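PDB 3ORY: flap endonuclease 1 from Desulfurococcus amylolyticus, which probably cleaves single-stranded 5' flaps from branched DNA, as flap endonucleases of the XPG family do during DNA replication and repair. Local coordinates for residues Asp63-Thr69 with Glu325-Ser329. Sequence-based numbering, arbitrary orientation.
Sequences DNNGRIT and EHDFS
The first torsion of D63, chi1 67°, sets CG between the backbone N and the carbonyl carbon and so places OD1 at N-H groups of its own loop and OD2 at H326 ND1; the H326 ring, with CG beside its backbone N, swings ND1 to meet it. D63 opens a type I beta turn, D63-G66; its OD1 accepts from N65 N, an Asx turn, and also from R67 N, which comes from the opposite face of the carboxylate plane. The contact joins this loop before helix 70-84, within the XPG N-terminal region, to the connection between C-terminal helices 315-325 and 330-347. The other oxygen, OD2, takes the H326 ND1 hydrogen on its anti lone pair, ND1 to OD2 3.1 Å, with ring and carboxylate nearly coplanar, 14° apart. R67 grips the same OD2 side-on: NE donates to the syn lone pair at 2.8 Å, completing a salt bridge, and NH2 comes from above the carboxylate plane. Three donors on one oxygen, two of them from a guanidinium, probably keep D63 ionised although it is buried. The bend of R67 at chi3 also brings one guanidinium face to H326 CE1, which stands 3.8 Å above it near the rim; N65 ND2 lies over the opposite face. D327 reaches the backbone of N64: its OD2 accepts from N64 N in a nearly straight bond (2.8 Å, 165°) and sits 4.6 Å from D63 OD1, a pair of like charges that the nearby R67 may offset. T69, in the N-cap position before helix 70-84 but without a side-chain capping bond, packs its methyl CG2 against H326. F328 also touches S73 of that helix, and T69 CB approaches the F328 ring obliquely, 3.8 Å from CE2.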
loop_
_atom_site.group_PDB
_atom_site.type_symbol
_atom_site.label_atom_id
_atom_site.label_comp_id
_atom_site.label_asym_id
_atom_site.label_seq_id
_atom_site.Cartn_x
_atom_site.Cartn_y
_atom_site.Cartn_z
ATOM N N ASP A 63 13.432 18.679 -0.534
ATOM C CA ASP A 63 13.318 20.080 -0.909
ATOM C C ASP A 63 14.517 20.873 -0.370
ATOM O O ASP A 63 15.431 20.289 0.220
ATOM C CB ASP A 63 11.965 20.672 -0.476
ATOM C CG ASP A 63 11.796 20.766 1.042
ATOM O OD1 ASP A 63 12.798 20.773 1.785
ATOM O OD2 ASP A 63 10.633 20.852 1.489
ATOM N N ASN A 64 14.510 22.190 -0.574
ATOM C CA ASN A 64 15.618 23.052 -0.148
ATOM C C ASN A 64 15.684 23.295 1.359
ATOM O O ASN A 64 16.657 23.867 1.858
ATOM C CB ASN A 64 15.574 24.391 -0.892
ATOM C CG ASN A 64 15.908 24.253 -2.369
ATOM O OD1 ASN A 64 16.538 23.286 -2.796
ATOM N ND2 ASN A 64 15.485 25.229 -3.157
ATOM N N ASN A 65 14.637 22.885 2.071
ATOM C CA ASN A 65 14.605 22.942 3.528
ATOM C C ASN A 65 15.023 21.602 4.139
ATOM O O ASN A 65 14.839 21.372 5.332
ATOM C CB ASN A 65 13.204 23.348 4.018
ATOM C CG ASN A 65 13.001 24.865 4.056
ATOM O OD1 ASN A 65 13.896 25.620 4.440
ATOM N ND2 ASN A 65 11.806 25.309 3.676
ATOM N N GLY A 66 15.582 20.725 3.306
ATOM C CA GLY A 66 16.000 19.385 3.718
ATOM C C GLY A 66 14.894 18.362 3.967
ATOM O O GLY A 66 15.176 17.261 4.434
ATOM N N ARG A 67 13.646 18.703 3.659
ATOM C CA ARG A 67 12.514 17.795 3.922
ATOM C C ARG A 67 12.286 16.773 2.795
ATOM O O ARG A 67 12.392 17.107 1.608
ATOM C CB ARG A 67 11.231 18.589 4.168
ATOM C CG ARG A 67 11.311 19.539 5.358
ATOM C CD ARG A 67 10.102 20.461 5.416
ATOM N NE ARG A 67 9.977 21.263 4.197
ATOM C CZ ARG A 67 9.223 22.352 4.091
ATOM N NH1 ARG A 67 8.523 22.785 5.132
ATOM N NH2 ARG A 67 9.177 23.019 2.945
ATOM N N ILE A 68 11.964 15.538 3.179
ATOM C CA ILE A 68 11.659 14.469 2.215
ATOM C C ILE A 68 10.414 14.828 1.395
ATOM O O ILE A 68 9.425 15.300 1.940
ATOM C CB ILE A 68 11.516 13.088 2.910
ATOM C CG1 ILE A 68 12.851 12.697 3.563
ATOM C CG2 ILE A 68 11.049 11.991 1.912
ATOM C CD1 ILE A 68 12.799 11.427 4.445
ATOM N N THR A 69 10.486 14.646 0.074
ATOM C CA THR A 69 9.351 14.978 -0.795
ATOM C C THR A 69 8.914 13.803 -1.663
ATOM O O THR A 69 7.974 13.934 -2.447
ATOM C CB THR A 69 9.663 16.179 -1.708
ATOM O OG1 THR A 69 10.858 15.897 -2.424
ATOM C CG2 THR A 69 9.847 17.463 -0.895
ATOM N N GLU A 325 6.518 25.551 -2.168
ATOM C CA GLU A 325 6.764 25.019 -0.832
ATOM C C GLU A 325 7.765 23.864 -0.807
ATOM O O GLU A 325 8.422 23.642 0.220
ATOM C CB GLU A 325 5.450 24.582 -0.192
ATOM C CG GLU A 325 4.558 25.752 0.233
ATOM C CD GLU A 325 3.141 25.331 0.632
ATOM O OE1 GLU A 325 2.938 24.186 1.099
ATOM O OE2 GLU A 325 2.223 26.162 0.466
ATOM N N HIS A 326 7.880 23.126 -1.913
ATOM C CA HIS A 326 8.701 21.912 -1.920
ATOM C C HIS A 326 9.733 21.811 -3.051
ATOM O O HIS A 326 10.343 20.752 -3.270
ATOM C CB HIS A 326 7.813 20.662 -1.832
ATOM C CG HIS A 326 7.068 20.555 -0.535
ATOM N ND1 HIS A 326 7.694 20.260 0.656
ATOM C CD2 HIS A 326 5.756 20.723 -0.240
ATOM C CE1 HIS A 326 6.799 20.241 1.629
ATOM N NE2 HIS A 326 5.616 20.521 1.114
ATOM N N ASP A 327 9.913 22.920 -3.764
ATOM C CA ASP A 327 11.021 23.099 -4.714
ATOM C C ASP A 327 11.049 22.120 -5.889
ATOM O O ASP A 327 12.117 21.852 -6.445
ATOM C CB ASP A 327 12.364 23.112 -3.964
ATOM C CG ASP A 327 12.394 24.152 -2.867
ATOM O OD1 ASP A 327 12.366 25.353 -3.203
ATOM O OD2 ASP A 327 12.426 23.778 -1.670
ATOM N N PHE A 328 9.880 21.599 -6.270
ATOM C CA PHE A 328 9.746 20.788 -7.485
ATOM C C PHE A 328 10.009 21.679 -8.692
ATOM O O PHE A 328 9.823 22.898 -8.625
ATOM C CB PHE A 328 8.332 20.225 -7.610
ATOM C CG PHE A 328 8.075 18.990 -6.795
ATOM C CD1 PHE A 328 7.672 17.816 -7.419
ATOM C CD2 PHE A 328 8.198 19.002 -5.401
ATOM C CE1 PHE A 328 7.411 16.662 -6.678
ATOM C CE2 PHE A 328 7.941 17.851 -4.645
ATOM C CZ PHE A 328 7.547 16.678 -5.288
ATOM N N SER A 329 10.415 21.074 -9.802
ATOM C CA SER A 329 10.671 21.830 -11.025
ATOM C C SER A 329 9.388 22.422 -11.614
ATOM O O SER A 329 8.430 21.692 -11.878
ATOM C CB SER A 329 11.346 20.943 -12.074
ATOM O OG SER A 329 11.047 21.425 -13.375
#